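Local coordinates for phosphate transporter (Thermotoga maritima MSB8, PDB 6L85), which probably imports phosphate across the membrane by coupling its uptake to sodium ions, as a bacterial relative of the human SLC20 carriers, at residues L48-S61 and S251-G264. Residues are numbered along the deposited sequence; the frame is centred on the assembly and turned at random.
Sequences LEFLGAVMFGSHVS and SFSHGANDVANAAG. With NA (sodium ion), chain R.
Gly52 and Gly255 let helices 48-56 and 251-258 close to 6.3 Å between axes at a crossing angle of -46°, since a side chain at either glycine would run into the opposite backbone. The backbones touch directly through CA-H...O contacts, among them Gly52 CA to Phe252 O at 3.3 Å. Phe252, its CG anti to the backbone N, fits as a knob among Leu48, Leu51, Gly52 and Met55: Gly52 CA lies over one ring face, while Met55 SD meets the ring edge in plane, 3.8 Å from Phe252 CE2, a Met-aromatic contact. On another side of the crossing, Glu49 bends at chi2 (-81°) and brings its carboxylate to His254. His254 ND1 donates to the syn side of Glu49 OE1 at 2.5 Å, nearly straight and within the imidazole plane, though carboxylate and ring are turned 68° apart. NE2 of that ring is hydrogen-bonded to Asp22, itself a ligand of another sodium, so His254 is second shell to that site and Glu49 holds it from behind. Swapping Glu49 for an alanine would strip His254 ND1 of this acceptor and would probably leave the imidazole freer to turn. Farther along, Ala53 CB packs against Val259 CB at 3.6 Å, and Val60 CG1 against Ala260 CB. Water 1 is inserted between Phe56 O and Val60 N and also donates to Ala256 O, where each chain passes from one helix to the next. Asn257 OD1 and Asp258 OD1, each 2.3 Å from sodium, join water 3, Thr107 OG1 and Ile344 O: a close helix-helix crossing through glycines, leading into a sodium site.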
# COMPACT_ATOMS: atom_id res chain seq x y z
N LEU B 48 -2.06 9.42 1.23
CA LEU B 48 -0.98 9.23 0.26
C LEU B 48 0.29 10.02 0.63
O LEU B 48 1.40 9.53 0.42
CB LEU B 48 -1.46 9.60 -1.14
CG LEU B 48 -2.06 8.49 -2.02
CD1 LEU B 48 -1.10 7.32 -2.23
CD2 LEU B 48 -3.37 8.00 -1.44
N GLU B 49 0.14 11.24 1.18
CA GLU B 49 1.28 12.01 1.65
C GLU B 49 2.01 11.24 2.76
O GLU B 49 3.25 11.15 2.76
CB GLU B 49 0.82 13.37 2.20
CG GLU B 49 0.17 14.33 1.23
CD GLU B 49 1.21 15.07 0.41
OE1 GLU B 49 2.37 15.13 0.88
OE2 GLU B 49 0.89 15.57 -0.68
N PHE B 50 1.25 10.71 3.72
CA PHE B 50 1.86 9.97 4.82
C PHE B 50 2.56 8.73 4.30
O PHE B 50 3.67 8.41 4.73
CB PHE B 50 0.79 9.63 5.88
CG PHE B 50 1.26 8.67 6.94
CD1 PHE B 50 1.98 9.11 8.05
CD2 PHE B 50 1.00 7.30 6.83
CE1 PHE B 50 2.42 8.21 9.02
CE2 PHE B 50 1.42 6.39 7.82
CZ PHE B 50 2.13 6.84 8.90
N LEU B 51 1.95 8.06 3.32
CA LEU B 51 2.55 6.84 2.77
C LEU B 51 3.87 7.13 2.06
O LEU B 51 4.84 6.38 2.20
CB LEU B 51 1.56 6.17 1.82
CG LEU B 51 1.82 4.71 1.46
CD1 LEU B 51 1.63 3.86 2.71
CD2 LEU B 51 0.86 4.29 0.36
N GLY B 52 3.92 8.20 1.25
CA GLY B 52 5.17 8.57 0.60
C GLY B 52 6.23 9.00 1.58
O GLY B 52 7.40 8.62 1.45
N ALA B 53 5.85 9.78 2.60
CA ALA B 53 6.79 10.18 3.63
C ALA B 53 7.43 8.97 4.32
O ALA B 53 8.64 8.95 4.56
CB ALA B 53 6.09 11.06 4.67
N VAL B 54 6.62 7.96 4.64
CA VAL B 54 7.14 6.81 5.38
C VAL B 54 7.87 5.83 4.46
O VAL B 54 8.85 5.20 4.86
CB VAL B 54 5.98 6.12 6.14
CG1 VAL B 54 6.32 4.66 6.43
CG2 VAL B 54 5.66 6.87 7.43
N MET B 55 7.39 5.64 3.24
CA MET B 55 8.03 4.65 2.38
C MET B 55 9.29 5.20 1.71
O MET B 55 10.19 4.41 1.36
CB MET B 55 7.04 4.15 1.32
CG MET B 55 5.88 3.28 1.88
SD MET B 55 4.78 2.67 0.59
CE MET B 55 5.89 1.71 -0.45
N PHE B 56 9.40 6.52 1.51
CA PHE B 56 10.50 7.05 0.71
C PHE B 56 11.09 8.35 1.22
O PHE B 56 12.00 8.87 0.58
CB PHE B 56 10.04 7.24 -0.76
CG PHE B 56 11.09 6.87 -1.78
CD1 PHE B 56 11.59 5.57 -1.83
CD2 PHE B 56 11.58 7.81 -2.67
CE1 PHE B 56 12.59 5.22 -2.76
CE2 PHE B 56 12.59 7.48 -3.61
CZ PHE B 56 13.10 6.18 -3.65
N GLY B 57 10.65 8.87 2.38
CA GLY B 57 11.07 10.18 2.85
C GLY B 57 12.44 10.28 3.50
O GLY B 57 12.92 11.41 3.71
N SER B 58 13.11 9.17 3.82
CA SER B 58 14.37 9.30 4.56
C SER B 58 15.51 9.80 3.67
O SER B 58 16.45 10.43 4.18
CB SER B 58 14.75 7.96 5.21
OG SER B 58 15.00 6.97 4.22
N HIS B 59 15.44 9.55 2.37
CA HIS B 59 16.56 9.82 1.47
C HIS B 59 16.84 11.31 1.32
O HIS B 59 17.98 11.75 1.43
CB HIS B 59 16.29 9.16 0.13
CG HIS B 59 15.88 7.72 0.26
ND1 HIS B 59 16.77 6.74 0.65
CD2 HIS B 59 14.67 7.12 0.13
CE1 HIS B 59 16.13 5.58 0.72
NE2 HIS B 59 14.86 5.78 0.40
N VAL B 60 15.80 12.12 1.10
CA VAL B 60 16.02 13.56 1.06
C VAL B 60 16.25 14.12 2.46
O VAL B 60 16.94 15.15 2.62
CB VAL B 60 14.84 14.26 0.34
CG1 VAL B 60 15.05 15.78 0.33
CG2 VAL B 60 14.69 13.71 -1.06
N SER B 61 15.67 13.50 3.50
CA SER B 61 15.92 13.92 4.88
C SER B 61 17.42 13.89 5.21
O SER B 61 17.93 14.75 5.94
CB SER B 61 15.14 13.03 5.86
OG SER B 61 13.74 13.09 5.61
N SER B 251 0.67 12.99 -4.80
CA SER B 251 0.64 13.09 -3.34
C SER B 251 1.72 12.25 -2.68
O SER B 251 2.39 12.68 -1.73
CB SER B 251 -0.72 12.62 -2.83
OG SER B 251 -1.60 13.70 -2.67
N PHE B 252 1.84 11.00 -3.12
CA PHE B 252 2.87 10.09 -2.64
C PHE B 252 4.25 10.68 -2.86
O PHE B 252 5.09 10.71 -1.94
CB PHE B 252 2.72 8.75 -3.38
CG PHE B 252 3.73 7.70 -2.98
CD1 PHE B 252 4.99 7.67 -3.56
CD2 PHE B 252 3.41 6.73 -2.04
CE1 PHE B 252 5.93 6.70 -3.20
CE2 PHE B 252 4.34 5.75 -1.67
CZ PHE B 252 5.59 5.73 -2.26
N SER B 253 4.52 11.14 -4.09
CA SER B 253 5.85 11.65 -4.39
C SER B 253 6.13 12.94 -3.64
O SER B 253 7.27 13.21 -3.25
CB SER B 253 5.99 11.84 -5.90
OG SER B 253 5.33 13.01 -6.28
N HIS B 254 5.08 13.69 -3.33
CA HIS B 254 5.24 14.90 -2.54
C HIS B 254 5.64 14.57 -1.11
O HIS B 254 6.56 15.20 -0.55
CB HIS B 254 3.95 15.73 -2.55
CG HIS B 254 4.05 16.93 -1.68
ND1 HIS B 254 3.64 16.92 -0.37
CD2 HIS B 254 4.60 18.14 -1.90
CE1 HIS B 254 3.91 18.09 0.19
NE2 HIS B 254 4.51 18.84 -0.72
N GLY B 255 4.94 13.62 -0.47
CA GLY B 255 5.36 13.16 0.84
C GLY B 255 6.80 12.67 0.84
O GLY B 255 7.58 13.00 1.73
N ALA B 256 7.18 11.93 -0.21
CA ALA B 256 8.52 11.37 -0.30
C ALA B 256 9.60 12.46 -0.37
O ALA B 256 10.62 12.38 0.33
CB ALA B 256 8.60 10.43 -1.51
N ASN B 257 9.38 13.50 -1.17
CA ASN B 257 10.41 14.53 -1.32
C ASN B 257 10.37 15.56 -0.20
O ASN B 257 11.42 16.03 0.24
CB ASN B 257 10.29 15.25 -2.68
CG ASN B 257 11.60 15.97 -3.08
OD1 ASN B 257 11.77 17.15 -2.81
ND2 ASN B 257 12.53 15.23 -3.66
N ASP B 258 9.18 15.91 0.30
CA ASP B 258 9.05 17.06 1.18
C ASP B 258 8.96 16.72 2.67
O ASP B 258 9.06 17.66 3.47
CB ASP B 258 7.82 17.88 0.80
CG ASP B 258 8.07 18.83 -0.37
OD1 ASP B 258 8.97 18.61 -1.19
OD2 ASP B 258 7.30 19.80 -0.48
N VAL B 259 8.74 15.46 3.07
CA VAL B 259 8.74 15.24 4.52
C VAL B 259 10.08 15.68 5.10
O VAL B 259 10.14 16.20 6.21
CB VAL B 259 8.38 13.79 4.91
CG1 VAL B 259 9.50 12.79 4.56
CG2 VAL B 259 8.02 13.71 6.44
N ALA B 260 11.16 15.55 4.31
CA ALA B 260 12.48 16.06 4.69
C ALA B 260 12.46 17.50 5.19
O ALA B 260 13.23 17.84 6.09
CB ALA B 260 13.45 15.96 3.51
N ASN B 261 11.59 18.37 4.65
CA ASN B 261 11.67 19.77 5.06
C ASN B 261 11.31 19.97 6.52
O ASN B 261 11.68 21.00 7.12
CB ASN B 261 10.78 20.65 4.18
CG ASN B 261 11.07 20.48 2.70
OD1 ASN B 261 12.16 20.01 2.31
ND2 ASN B 261 10.12 20.86 1.88
N ALA B 262 10.60 19.01 7.11
CA ALA B 262 10.36 19.01 8.55
C ALA B 262 11.15 17.94 9.28
O ALA B 262 11.62 18.18 10.40
CB ALA B 262 8.86 18.83 8.84
N ALA B 263 11.36 16.78 8.66
CA ALA B 263 11.98 15.64 9.33
C ALA B 263 13.50 15.76 9.39
O ALA B 263 14.11 15.23 10.34
CB ALA B 263 11.58 14.33 8.64
N GLY B 264 14.14 16.40 8.40
CA GLY B 264 15.56 16.63 8.45
C GLY B 264 15.99 17.45 9.65
O GLY B 264 16.82 17.02 10.44
NA NA R . 11.14 19.05 -1.71
O HOH W 1 13.24 11.16 0.15
O HOH W 2 11.70 13.61 2.37
O HOH W 3 12.50 18.59 0.04